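Local structure of hydroxyethylphosphonate dioxygenase (Streptomyces albus, 6B9R) at residues 20-25 with 48-53; 56-61 with 70-75; 318-321 with 327-330; 363-368 with 402-407. The protein binds iron and 2-hydroxyethylphosphonate and probably cleaves this substrate with molecular oxygen to hydroxymethylphosphonate and formate. All blocks are in the same frame, centred on the assembly; numbering follows the deposited sequence.

Contact 1 of 4, residues 20-25 with 48-53; sequences LLRAAA and DYVSGR
Arg-22 touches Val-50 at both ends of its side chain, CB at the root and NE and NH2 at the head, and the two side chains cross at about a right angle. Starting at the backbone, Arg-22 CB sits between the two branches of the valine, 3.8 Å from both Val-50 CG1 and Val-50 CG2. The chain then folds at chi2 (65°) and chi3 (78°), and this double bend carries it back over the valine instead of straight away from it. Arg-22 NE therefore comes down 3.7 Å from Val-50 CG1, while Val-50 CG2 lies over one face of the guanidinium group. At the tip, Arg-22 NH2 still passes 4.1 Å from Val-50 CG1, and NH1 forms a salt bridge with Asp-32, which gives the charge a mate.

One residue earlier on each helix, Leu-21 CD2 touches Tyr-49 CB at 4.0 Å; the phenol end of Tyr-49 leads off elsewhere. Phe-46 adds to the same seam, packing on both Leu-21 and Arg-22. Gly-52, with positive phi, lets the chain leave helix 46-51. A long helix and a short one packed together in this way are consistent with a small helix-turn-helix-like bundle near the N-terminus.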
loop_
_atom_site.group_PDB
_atom_site.type_symbol
_atom_site.label_atom_id
_atom_site.label_comp_id
_atom_site.label_asym_id
_atom_site.label_seq_id
_atom_site.Cartn_x
_atom_site.Cartn_y
_atom_site.Cartn_z
ATOM N N LEU A 20 -1.369 -17.690 -7.381
ATOM C CA LEU A 20 -2.049 -17.114 -6.220
ATOM C C LEU A 20 -2.783 -18.171 -5.417
ATOM O O LEU A 20 -2.907 -18.048 -4.191
ATOM C CB LEU A 20 -3.052 -16.048 -6.642
ATOM C CG LEU A 20 -2.405 -14.781 -7.180
ATOM C CD1 LEU A 20 -3.485 -13.848 -7.662
ATOM C CD2 LEU A 20 -1.518 -14.108 -6.114
ATOM N N LEU A 21 -3.308 -19.189 -6.096
ATOM C CA LEU A 21 -4.003 -20.256 -5.382
ATOM C C LEU A 21 -3.035 -21.082 -4.551
ATOM O O LEU A 21 -3.338 -21.430 -3.400
ATOM C CB LEU A 21 -4.750 -21.139 -6.370
ATOM C CG LEU A 21 -5.442 -22.336 -5.708
ATOM C CD1 LEU A 21 -6.428 -21.844 -4.662
ATOM C CD2 LEU A 21 -6.134 -23.180 -6.766
ATOM N N ARG A 22 -1.880 -21.435 -5.125
ATOM C CA ARG A 22 -0.868 -22.141 -4.343
ATOM C C ARG A 22 -0.374 -21.273 -3.193
ATOM O O ARG A 22 -0.191 -21.752 -2.067
ATOM C CB ARG A 22 0.303 -22.562 -5.239
ATOM C CG ARG A 22 1.523 -23.071 -4.452
ATOM C CD ARG A 22 1.220 -24.365 -3.689
ATOM N NE ARG A 22 1.227 -25.521 -4.577
ATOM C CZ ARG A 22 0.831 -26.740 -4.225
ATOM N NH1 ARG A 22 0.375 -26.968 -3.000
ATOM N NH2 ARG A 22 0.883 -27.734 -5.105
ATOM N N ALA A 23 -0.160 -19.985 -3.450
ATOM C CA ALA A 23 0.308 -19.106 -2.384
ATOM C C ALA A 23 -0.709 -19.023 -1.250
ATOM O O ALA A 23 -0.334 -19.006 -0.072
ATOM C CB ALA A 23 0.605 -17.710 -2.944
ATOM N N ALA A 24 -2.002 -18.971 -1.582
ATOM C CA ALA A 24 -3.022 -18.884 -0.540
ATOM C C ALA A 24 -3.030 -20.144 0.307
ATOM O O ALA A 24 -3.149 -20.081 1.538
ATOM C CB ALA A 24 -4.405 -18.662 -1.155
ATOM N N ALA A 25 -2.917 -21.297 -0.342
ATOM C CA ALA A 25 -2.900 -22.566 0.378
ATOM C C ALA A 25 -1.659 -22.675 1.257
ATOM O O ALA A 25 -1.755 -23.035 2.435
ATOM C CB ALA A 25 -2.972 -23.713 -0.620
ATOM N N ASP A 48 -3.495 -30.088 -10.300
ATOM C CA ASP A 48 -4.006 -29.732 -11.623
ATOM C C ASP A 48 -4.506 -28.294 -11.677
ATOM O O ASP A 48 -4.455 -27.659 -12.738
ATOM C CB ASP A 48 -5.117 -30.686 -12.030
ATOM C CG ASP A 48 -4.620 -32.106 -12.197
ATOM O OD1 ASP A 48 -3.588 -32.298 -12.873
ATOM O OD2 ASP A 48 -5.241 -33.021 -11.630
ATOM N N TYR A 49 -4.999 -27.766 -10.558
ATOM C CA TYR A 49 -5.402 -26.363 -10.521
ATOM C C TYR A 49 -4.198 -25.447 -10.370
ATOM O O TYR A 49 -4.164 -24.349 -10.942
ATOM C CB TYR A 49 -6.385 -26.136 -9.374
ATOM C CG TYR A 49 -7.689 -26.836 -9.596
ATOM C CD1 TYR A 49 -8.673 -26.260 -10.386
ATOM C CD2 TYR A 49 -7.924 -28.093 -9.057
ATOM C CE1 TYR A 49 -9.864 -26.895 -10.611
ATOM C CE2 TYR A 49 -9.117 -28.749 -9.285
ATOM C CZ TYR A 49 -10.086 -28.138 -10.059
ATOM O OH TYR A 49 -11.282 -28.765 -10.293
ATOM N N VAL A 50 -3.210 -25.877 -9.593
ATOM C CA VAL A 50 -2.026 -25.060 -9.380
ATOM C C VAL A 50 -1.110 -25.074 -10.602
ATOM O O VAL A 50 -0.413 -24.090 -10.864
ATOM C CB VAL A 50 -1.318 -25.539 -8.104
ATOM C CG1 VAL A 50 0.124 -25.080 -8.078
ATOM C CG2 VAL A 50 -2.070 -25.022 -6.878
ATOM N N SER A 51 -1.121 -26.151 -11.385
ATOM C CA SER A 51 -0.263 -26.226 -12.560
ATOM C C SER A 51 -0.885 -25.584 -13.787
ATOM O O SER A 51 -0.161 -25.282 -14.741
ATOM C CB SER A 51 0.066 -27.679 -12.888
ATOM O OG SER A 51 -1.047 -28.295 -13.512
ATOM N N GLY A 52 -2.204 -25.414 -13.806
ATOM C CA GLY A 52 -2.897 -24.864 -14.950
ATOM C C GLY A 52 -3.631 -25.876 -15.798
ATOM O O GLY A 52 -4.311 -25.477 -16.753
ATOM N N ARG A 53 -3.516 -27.173 -15.486
ATOM C CA ARG A 53 -4.221 -28.194 -16.258
ATOM C C ARG A 53 -5.735 -28.047 -16.137
ATOM O O ARG A 53 -6.472 -28.421 -17.056
ATOM C CB ARG A 53 -3.790 -29.595 -15.809
ATOM C CG ARG A 53 -4.461 -30.728 -16.581
ATOM C CD ARG A 53 -4.883 -31.870 -15.667
ATOM N NE ARG A 53 -5.948 -32.683 -16.254
ATOM C CZ ARG A 53 -6.500 -33.736 -15.656
ATOM N NH1 ARG A 53 -7.463 -34.416 -16.264
ATOM N NH2 ARG A 53 -6.087 -34.113 -14.454
#

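Contact 2 of 4, residues 56-61 with 70-75; sequences ITWDLI and LNERDL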
loop_
_atom_site.group_PDB
_atom_site.type_symbol
_atom_site.label_atom_id
_atom_site.label_comp_id
_atom_site.label_asym_id
_atom_site.label_seq_id
_atom_site.Cartn_x
_atom_site.Cartn_y
_atom_site.Cartn_z
ATOM N N ILE A 56 -9.199 -22.274 -13.057
ATOM C CA ILE A 56 -9.726 -21.834 -11.777
ATOM C C ILE A 56 -10.951 -20.980 -12.061
ATOM O O ILE A 56 -10.846 -19.922 -12.689
ATOM C CB ILE A 56 -8.668 -21.066 -10.979
ATOM C CG1 ILE A 56 -7.555 -22.027 -10.580
ATOM C CG2 ILE A 56 -9.298 -20.413 -9.744
ATOM C CD1 ILE A 56 -6.353 -21.310 -10.037
ATOM N N THR A 57 -12.115 -21.452 -11.629
ATOM C CA THR A 57 -13.355 -20.780 -11.975
ATOM C C THR A 57 -13.764 -19.801 -10.882
ATOM O O THR A 57 -13.245 -19.815 -9.763
ATOM C CB THR A 57 -14.471 -21.796 -12.218
ATOM O OG1 THR A 57 -14.720 -22.534 -11.015
ATOM C CG2 THR A 57 -14.069 -22.756 -13.316
ATOM N N TRP A 58 -14.711 -18.929 -11.230
ATOM C CA TRP A 58 -15.312 -18.064 -10.225
ATOM C C TRP A 58 -16.023 -18.885 -9.163
ATOM O O TRP A 58 -16.064 -18.493 -7.991
ATOM C CB TRP A 58 -16.274 -17.079 -10.895
ATOM C CG TRP A 58 -17.007 -16.197 -9.929
ATOM C CD1 TRP A 58 -18.356 -16.188 -9.678
ATOM C CD2 TRP A 58 -16.435 -15.201 -9.076
ATOM N NE1 TRP A 58 -18.651 -15.248 -8.723
ATOM C CE2 TRP A 58 -17.493 -14.627 -8.338
ATOM C CE3 TRP A 58 -15.134 -14.742 -8.864
ATOM C CZ2 TRP A 58 -17.286 -13.614 -7.403
ATOM C CZ3 TRP A 58 -14.931 -13.726 -7.934
ATOM C CH2 TRP A 58 -16.003 -13.179 -7.217
ATOM N N ASP A 59 -16.578 -20.032 -9.547
ATOM C CA ASP A 59 -17.160 -20.928 -8.556
ATOM C C ASP A 59 -16.118 -21.348 -7.527
ATOM O O ASP A 59 -16.363 -21.281 -6.316
ATOM C CB ASP A 59 -17.775 -22.144 -9.244
ATOM C CG ASP A 59 -18.363 -23.138 -8.255
ATOM O OD1 ASP A 59 -19.382 -22.801 -7.619
ATOM O OD2 ASP A 59 -17.807 -24.247 -8.111
ATOM N N LEU A 60 -14.933 -21.758 -7.988
ATOM C CA LEU A 60 -13.918 -22.227 -7.049
ATOM C C LEU A 60 -13.402 -21.083 -6.189
ATOM O O LEU A 60 -13.192 -21.249 -4.983
ATOM C CB LEU A 60 -12.771 -22.915 -7.797
ATOM C CG LEU A 60 -11.559 -23.350 -6.958
ATOM C CD1 LEU A 60 -11.995 -24.293 -5.854
ATOM C CD2 LEU A 60 -10.495 -24.011 -7.812
ATOM N N ILE A 61 -13.218 -19.907 -6.787
ATOM C CA ILE A 61 -12.773 -18.745 -6.028
ATOM C C ILE A 61 -13.813 -18.351 -4.985
ATOM O O ILE A 61 -13.469 -17.993 -3.852
ATOM C CB ILE A 61 -12.451 -17.593 -6.995
ATOM C CG1 ILE A 61 -11.197 -17.950 -7.802
ATOM C CG2 ILE A 61 -12.276 -16.276 -6.232
ATOM C CD1 ILE A 61 -10.773 -16.867 -8.778
ATOM N N LEU A 70 -10.160 -15.815 3.482
ATOM C CA LEU A 70 -9.639 -14.879 2.497
ATOM C C LEU A 70 -10.779 -14.407 1.604
ATOM O O LEU A 70 -11.926 -14.869 1.709
ATOM C CB LEU A 70 -8.496 -15.497 1.675
ATOM C CG LEU A 70 -8.655 -16.869 1.003
ATOM C CD1 LEU A 70 -9.747 -16.927 -0.070
ATOM C CD2 LEU A 70 -7.323 -17.282 0.410
ATOM N N ASN A 71 -10.444 -13.471 0.715
ATOM C CA ASN A 71 -11.393 -12.839 -0.179
ATOM C C ASN A 71 -11.173 -13.297 -1.610
ATOM O O ASN A 71 -10.061 -13.668 -1.995
ATOM C CB ASN A 71 -11.257 -11.318 -0.097
ATOM C CG ASN A 71 -11.381 -10.836 1.306
ATOM O OD1 ASN A 71 -12.485 -10.769 1.847
ATOM N ND2 ASN A 71 -10.246 -10.539 1.935
ATOM N N GLU A 72 -12.257 -13.269 -2.386
ATOM C CA GLU A 72 -12.154 -13.527 -3.815
ATOM C C GLU A 72 -11.063 -12.662 -4.434
ATOM O O GLU A 72 -10.290 -13.125 -5.282
ATOM C CB GLU A 72 -13.502 -13.269 -4.487
ATOM C CG GLU A 72 -14.650 -14.175 -4.019
ATOM C CD GLU A 72 -15.434 -13.598 -2.840
ATOM O OE1 GLU A 72 -14.960 -12.623 -2.213
ATOM O OE2 GLU A 72 -16.526 -14.127 -2.538
ATOM N N ARG A 73 -10.963 -11.408 -3.979
ATOM C CA ARG A 73 -9.917 -10.494 -4.425
ATOM C C ARG A 73 -8.521 -11.080 -4.241
ATOM O O ARG A 73 -7.608 -10.766 -5.017
ATOM C CB ARG A 73 -10.020 -9.175 -3.647
ATOM C CG ARG A 73 -10.225 -7.952 -4.462
ATOM C CD ARG A 73 -10.285 -6.686 -3.579
ATOM N NE ARG A 73 -9.666 -5.538 -4.251
ATOM C CZ ARG A 73 -8.514 -4.990 -3.875
ATOM N NH1 ARG A 73 -8.018 -3.955 -4.534
ATOM N NH2 ARG A 73 -7.857 -5.485 -2.840
ATOM N N ASP A 74 -8.319 -11.893 -3.204
ATOM C CA ASP A 74 -6.988 -12.411 -2.913
ATOM C C ASP A 74 -6.547 -13.489 -3.888
ATOM O O ASP A 74 -5.365 -13.845 -3.893
ATOM C CB ASP A 74 -6.949 -12.946 -1.479
ATOM C CG ASP A 74 -7.398 -11.908 -0.469
ATOM O OD1 ASP A 74 -7.127 -10.704 -0.699
ATOM O OD2 ASP A 74 -8.019 -12.280 0.550
ATOM N N LEU A 75 -7.456 -14.021 -4.704
ATOM C CA LEU A 75 -7.118 -15.085 -5.636
ATOM C C LEU A 75 -7.116 -14.612 -7.078
ATOM O O LEU A 75 -6.877 -15.424 -7.985
ATOM C CB LEU A 75 -8.089 -16.266 -5.482
ATOM C CG LEU A 75 -8.021 -17.044 -4.157
ATOM C CD1 LEU A 75 -9.141 -18.077 -4.096
ATOM C CD2 LEU A 75 -6.669 -17.727 -3.961
#
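Ile-61 and Trp-58, one turn apart on the N-capped helix 58-67, pack against residues 70-75 of the loop that follows this helix, at the subunit interface. Ile-61 CG2, placed anti to the backbone N, lies 3.7 Å from Glu-72 CA, and Leu-75 CD1 reaches Ile-61 CG2 at 4.2 Å. The six-membered end of the indole completes the apolar set: Trp-58 CH2 is 3.6 Å from Glu-72 CG. Ring and carboxylate planes differ by 21°, so the acid runs roughly flat with the indole while only its methylenes touch it.

Across the interface, Trp-58 stacks on Trp-58 of the second subunit, and Glu-72 OE1 is hydrogen-bonded to His-79 NE2 of that subunit. With an alanine in place of Trp-58 the dimer is likely to lose this indole pair, and the methylenes of Glu-72 their indole cover, leaving the carboxylate less firmly aimed at His-79 of the second subunit.

Each segment also has polar bonds of its own. Thr-57 is the N-cap of the helix, its OG1 accepting from Leu-60 N at 3.1 Å. In the loop, a single carboxylate oxygen holds Asn-71, whose amide also bonds the second subunit, twice from one face of its plane: Asp-74 OD2 accepts from Asn-71 N at 2.7 Å and from Asn-71 ND2 at 3.1 Å.

Contact 3 of 4, residues 318-321 with 327-330; sequences WSYP and AYRF
The Trp-318 indole carries Phe-330 on one face: Phe-330 CB stands 3.9 Å from the centroid of the six-membered ring, 10° off its normal, a CH-pi contact across an antiparallel beta hairpin. The phenyl ring meets the indole nitrogen at its edge, Trp-318 NE1 lying 3.7 Å from Phe-330 CD2. On the same face of the sheet, Tyr-320 CD1 approaches the edge of the Tyr-328 ring, and the methyl of Ala-327 covers the centre of one Tyr-328 face. Tyr-320 and Phe-330 lie tightly side by side, with Tyr-320 CB only 3.3 Å from Phe-330 CE2.

With Trp-318 CG set between backbone N and carbonyl carbon (chi1 69°), the indole lies across Phe-330 CB. Its NE1 bonds Leu-250 O of the second subunit, whose Arg-259 makes a cation-pi contact with the ring. Putting a leucine here would probably leave that Leu-250 carbonyl without its donor and strip Phe-330 CB of its flat cover.

On the backbone, Trp-318 and Phe-330 exchange two hydrogen bonds. A classic beta bulge marks the turn end, at the cis peptide joining Tyr-320 to Pro-321: its carbonyl oxygen, Tyr-320 O, accepts from both Ala-327 N, at 2.7 Å, and Tyr-328 N, at 3.0 Å.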
loop_
_atom_site.group_PDB
_atom_site.type_symbol
_atom_site.label_atom_id
_atom_site.label_comp_id
_atom_site.label_asym_id
_atom_site.label_seq_id
_atom_site.Cartn_x
_atom_site.Cartn_y
_atom_site.Cartn_z
ATOM N N TRP A 318 15.123 23.494 -16.176
ATOM C CA TRP A 318 16.501 23.032 -16.259
ATOM C C TRP A 318 16.637 22.092 -17.446
ATOM O O TRP A 318 15.648 21.644 -18.032
ATOM C CB TRP A 318 16.961 22.357 -14.958
ATOM C CG TRP A 318 16.319 21.030 -14.643
ATOM C CD1 TRP A 318 16.901 19.800 -14.755
ATOM C CD2 TRP A 318 14.993 20.803 -14.138
ATOM N NE1 TRP A 318 16.018 18.824 -14.359
ATOM C CE2 TRP A 318 14.838 19.412 -13.984
ATOM C CE3 TRP A 318 13.914 21.641 -13.828
ATOM C CZ2 TRP A 318 13.653 18.833 -13.515
ATOM C CZ3 TRP A 318 12.739 21.077 -13.365
ATOM C CH2 TRP A 318 12.617 19.672 -13.210
ATOM N N SER A 319 17.885 21.822 -17.803
ATOM C CA SER A 319 18.231 21.070 -18.999
ATOM C C SER A 319 18.814 19.719 -18.621
ATOM O O SER A 319 19.419 19.555 -17.559
ATOM C CB SER A 319 19.237 21.832 -19.857
ATOM O OG SER A 319 18.602 22.898 -20.508
ATOM N N TYR A 320 18.639 18.754 -19.515
ATOM C CA TYR A 320 19.116 17.398 -19.269
ATOM C C TYR A 320 19.842 16.898 -20.510
ATOM O O TYR A 320 19.298 16.993 -21.619
ATOM C CB TYR A 320 17.955 16.454 -18.909
ATOM C CG TYR A 320 18.438 15.074 -18.530
ATOM C CD1 TYR A 320 18.703 14.123 -19.503
ATOM C CD2 TYR A 320 18.666 14.741 -17.205
ATOM C CE1 TYR A 320 19.174 12.860 -19.163
ATOM C CE2 TYR A 320 19.133 13.480 -16.851
ATOM C CZ TYR A 320 19.386 12.548 -17.833
ATOM O OH TYR A 320 19.851 11.302 -17.479
ATOM N N PRO A 321 21.050 16.322 -20.370
ATOM C CA PRO A 321 21.690 16.035 -19.080
ATOM C C PRO A 321 22.382 17.247 -18.479
ATOM O O PRO A 321 22.866 17.196 -17.357
ATOM C CB PRO A 321 22.711 14.956 -19.432
ATOM C CG PRO A 321 23.091 15.274 -20.846
ATOM C CD PRO A 321 21.846 15.820 -21.505
ATOM N N ALA A 327 19.679 17.690 -24.197
ATOM C CA ALA A 327 18.763 16.889 -24.995
ATOM C C ALA A 327 17.313 17.242 -24.716
ATOM O O ALA A 327 16.472 17.163 -25.619
ATOM C CB ALA A 327 18.986 15.398 -24.721
ATOM N N TYR A 328 17.009 17.608 -23.477
ATOM C CA TYR A 328 15.657 17.950 -23.068
ATOM C C TYR A 328 15.724 19.187 -22.198
ATOM O O TYR A 328 16.715 19.414 -21.498
ATOM C CB TYR A 328 14.979 16.827 -22.240
ATOM C CG TYR A 328 15.202 15.442 -22.784
ATOM C CD1 TYR A 328 14.692 15.074 -24.018
ATOM C CD2 TYR A 328 15.920 14.499 -22.058
ATOM C CE1 TYR A 328 14.904 13.795 -24.523
ATOM C CE2 TYR A 328 16.121 13.221 -22.541
ATOM C CZ TYR A 328 15.603 12.872 -23.767
ATOM O OH TYR A 328 15.811 11.610 -24.254
ATOM N N ARG A 329 14.649 19.965 -22.212
ATOM C CA ARG A 329 14.488 21.052 -21.254
ATOM C C ARG A 329 13.222 20.759 -20.469
ATOM O O ARG A 329 12.149 20.590 -21.058
ATOM C CB ARG A 329 14.418 22.415 -21.949
ATOM C CG ARG A 329 14.749 23.592 -21.020
ATOM C CD ARG A 329 13.545 23.998 -20.179
ATOM N NE ARG A 329 12.433 24.420 -21.031
ATOM C CZ ARG A 329 12.248 25.652 -21.497
ATOM N NH1 ARG A 329 13.097 26.642 -21.199
ATOM N NH2 ARG A 329 11.196 25.901 -22.265
ATOM N N PHE A 330 13.354 20.654 -19.153
ATOM C CA PHE A 330 12.224 20.315 -18.302
ATOM C C PHE A 330 11.677 21.560 -17.623
ATOM O O PHE A 330 12.441 22.454 -17.248
ATOM C CB PHE A 330 12.614 19.308 -17.223
ATOM C CG PHE A 330 13.117 17.990 -17.741
ATOM C CD1 PHE A 330 12.338 17.195 -18.572
ATOM C CD2 PHE A 330 14.354 17.514 -17.341
ATOM C CE1 PHE A 330 12.809 15.955 -19.017
ATOM C CE2 PHE A 330 14.822 16.280 -17.782
ATOM C CZ PHE A 330 14.048 15.508 -18.625
#

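Contact 4 of 4, residues 363-368 with 402-407; sequences QHQYLY and IEFSLS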
loop_
_atom_site.group_PDB
_atom_site.type_symbol
_atom_site.label_atom_id
_atom_site.label_comp_id
_atom_site.label_asym_id
_atom_site.label_seq_id
_atom_site.Cartn_x
_atom_site.Cartn_y
_atom_site.Cartn_z
ATOM N N GLN A 363 8.486 5.045 -10.827
ATOM C CA GLN A 363 7.158 5.579 -11.086
ATOM C C GLN A 363 6.581 5.010 -12.373
ATOM O O GLN A 363 7.315 4.697 -13.310
ATOM C CB GLN A 363 7.215 7.107 -11.214
ATOM C CG GLN A 363 7.695 7.821 -9.971
ATOM C CD GLN A 363 8.314 9.149 -10.320
ATOM O OE1 GLN A 363 9.296 9.211 -11.069
ATOM N NE2 GLN A 363 7.729 10.220 -9.814
ATOM N N HIS A 364 5.250 4.879 -12.407
ATOM C CA HIS A 364 4.536 4.816 -13.682
ATOM C C HIS A 364 4.737 6.130 -14.425
ATOM O O HIS A 364 4.885 7.181 -13.808
ATOM C CB HIS A 364 3.035 4.617 -13.459
ATOM C CG HIS A 364 2.676 3.342 -12.758
ATOM N ND1 HIS A 364 2.456 2.162 -13.430
ATOM C CD2 HIS A 364 2.480 3.071 -11.446
ATOM C CE1 HIS A 364 2.142 1.215 -12.564
ATOM N NE2 HIS A 364 2.154 1.740 -11.353
ATOM N N GLN A 365 4.680 6.098 -15.756
ATOM C CA GLN A 365 4.749 7.347 -16.513
ATOM C C GLN A 365 3.641 7.426 -17.552
ATOM O O GLN A 365 3.285 6.424 -18.176
ATOM C CB GLN A 365 6.111 7.522 -17.200
ATOM C CG GLN A 365 7.255 7.455 -16.208
ATOM C CD GLN A 365 8.583 7.758 -16.840
ATOM O OE1 GLN A 365 8.834 8.891 -17.268
ATOM N NE2 GLN A 365 9.451 6.750 -16.902
ATOM N N TYR A 366 3.135 8.643 -17.750
ATOM C CA TYR A 366 2.153 8.967 -18.772
ATOM C C TYR A 366 2.725 10.098 -19.621
ATOM O O TYR A 366 3.248 11.075 -19.080
ATOM C CB TYR A 366 0.816 9.373 -18.119
ATOM C CG TYR A 366 -0.150 10.085 -19.039
ATOM C CD1 TYR A 366 -0.085 11.467 -19.214
ATOM C CD2 TYR A 366 -1.137 9.381 -19.723
ATOM C CE1 TYR A 366 -0.954 12.120 -20.056
ATOM C CE2 TYR A 366 -2.015 10.023 -20.572
ATOM C CZ TYR A 366 -1.918 11.407 -20.733
ATOM O OH TYR A 366 -2.788 12.080 -21.566
ATOM N N LEU A 367 2.621 9.973 -20.939
ATOM C CA LEU A 367 3.136 10.975 -21.857
ATOM C C LEU A 367 2.012 11.437 -22.768
ATOM O O LEU A 367 1.142 10.649 -23.141
ATOM C CB LEU A 367 4.284 10.417 -22.709
ATOM C CG LEU A 367 5.445 9.711 -22.006
ATOM C CD1 LEU A 367 6.442 9.210 -23.051
ATOM C CD2 LEU A 367 6.129 10.647 -21.016
ATOM N N TYR A 368 2.028 12.722 -23.126
ATOM C CA TYR A 368 1.050 13.262 -24.062
ATOM C C TYR A 368 1.760 14.305 -24.915
ATOM O O TYR A 368 2.406 15.198 -24.367
ATOM C CB TYR A 368 -0.150 13.883 -23.326
ATOM C CG TYR A 368 -1.166 14.508 -24.261
ATOM C CD1 TYR A 368 -2.208 13.758 -24.783
ATOM C CD2 TYR A 368 -1.072 15.854 -24.637
ATOM C CE1 TYR A 368 -3.129 14.324 -25.668
ATOM C CE2 TYR A 368 -1.984 16.420 -25.499
ATOM C CZ TYR A 368 -3.016 15.651 -26.009
ATOM O OH TYR A 368 -3.918 16.240 -26.879
ATOM N N ILE A 402 11.323 1.196 -16.915
ATOM C CA ILE A 402 11.674 1.183 -18.335
ATOM C C ILE A 402 12.689 2.276 -18.630
ATOM O O ILE A 402 12.501 3.435 -18.247
ATOM C CB ILE A 402 10.422 1.365 -19.207
ATOM C CG1 ILE A 402 9.431 0.211 -18.985
ATOM C CG2 ILE A 402 10.823 1.553 -20.678
ATOM C CD1 ILE A 402 10.034 -1.191 -19.112
ATOM N N GLU A 403 13.748 1.922 -19.353
ATOM C CA GLU A 403 14.683 2.916 -19.865
ATOM C C GLU A 403 14.260 3.295 -21.277
ATOM O O GLU A 403 14.214 2.433 -22.161
ATOM C CB GLU A 403 16.116 2.383 -19.868
ATOM C CG GLU A 403 17.118 3.462 -20.295
ATOM C CD GLU A 403 18.486 2.911 -20.637
ATOM O OE1 GLU A 403 18.585 2.114 -21.595
ATOM O OE2 GLU A 403 19.460 3.284 -19.949
ATOM N N PHE A 404 13.927 4.574 -21.486
ATOM C CA PHE A 404 13.594 5.040 -22.824
ATOM C C PHE A 404 14.286 6.366 -23.114
ATOM O O PHE A 404 14.710 7.094 -22.215
ATOM C CB PHE A 404 12.073 5.179 -23.059
ATOM C CG PHE A 404 11.372 6.201 -22.186
ATOM C CD1 PHE A 404 11.292 7.532 -22.571
ATOM C CD2 PHE A 404 10.717 5.809 -21.026
ATOM C CE1 PHE A 404 10.618 8.462 -21.788
ATOM C CE2 PHE A 404 10.032 6.730 -20.239
ATOM C CZ PHE A 404 9.992 8.068 -20.619
ATOM N N SER A 405 14.401 6.659 -24.402
ATOM C CA SER A 405 14.863 7.951 -24.863
ATOM C C SER A 405 13.814 8.550 -25.786
ATOM O O SER A 405 12.995 7.840 -26.375
ATOM C CB SER A 405 16.202 7.836 -25.602
ATOM O OG SER A 405 16.043 7.058 -26.768
ATOM N N LEU A 406 13.859 9.874 -25.913
ATOM C CA LEU A 406 12.967 10.627 -26.774
ATOM C C LEU A 406 13.798 11.431 -27.763
ATOM O O LEU A 406 14.899 11.873 -27.442
ATOM C CB LEU A 406 12.096 11.577 -25.959
ATOM C CG LEU A 406 11.423 10.938 -24.748
ATOM C CD1 LEU A 406 10.857 12.028 -23.835
ATOM C CD2 LEU A 406 10.329 9.995 -25.230
ATOM N N SER A 407 13.272 11.606 -28.972
ATOM C CA SER A 407 13.945 12.450 -29.949
ATOM C C SER A 407 12.911 13.037 -30.898
ATOM O O SER A 407 11.780 12.557 -30.991
ATOM C CB SER A 407 15.011 11.673 -30.732
ATOM O OG SER A 407 14.407 10.779 -31.647
#
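Gln-365 and Phe-404 reach toward each other from opposite directions and meet between two strands whose nearest CA atoms, those of Leu-367 and Leu-406, are still 11.0 Å apart. The amide comes to the rim of the phenyl ring: Gln-365 NE2 lies near the ring plane, 3.4 Å from Phe-404 CE2, and Gln-365 OE1 is 3.6 Å from Phe-404 CZ. The amide is tilted against the ring, the two planes standing 35° apart. Gln-365 gets there by staying extended beyond CG, with chi2 at -174°. Phe-404 turns its ring toward strand 364-369 with CG between its own backbone N and carbonyl carbon (chi1 63°).

The amide is not adrift in this apolar setting, because OE1 accepts from Arg-418 NE; that bond is likely to limit how the amide can flip. Leu-367 points across in the same sense as Gln-365, and its CD1 comes obliquely to the ring, 4.4 Å from Phe-404 CE1. Leu-406 CG lies in the ring plane at another part of its edge, so Phe-404 is wedged by neighbours from both strands.

All three touching residues are buried, and the pattern is that of side chains filling the inside of a beta barrel or sandwich, consistent with a cupin fold. Strand 364-369 runs between 395-398 and 412-419 in one sheet, with Met-416 against Gln-365 and Leu-367. Strand 403-407 belongs to a separate sheet beside 375-381, from which Trp-379 packs on Phe-404.

Overall arrangement
Along the chain the four contacts follow in series, each closing before the next opens. Contacts 1 and 2 both lie in the N-terminal helical region, on successive helices: their centres are 11 Å apart, and Ala-24 of helix 10-27 packs on Leu-70 and Leu-75. Contacts 3 and 4 belong to the C-terminal beta region, centres 14 Å apart, joined by a probable hydrogen bond between Tyr-328 OH and Leu-406 N; strands 328-332 and 364-369 lie in the same sheet. About 48 Å separates the centres of contacts 2 and 3, which lie on opposite sides of the chain's centre. All four have residues near the second subunit, contact 1 through Leu-20 alone, so the dimer engages the helical and beta parts alike.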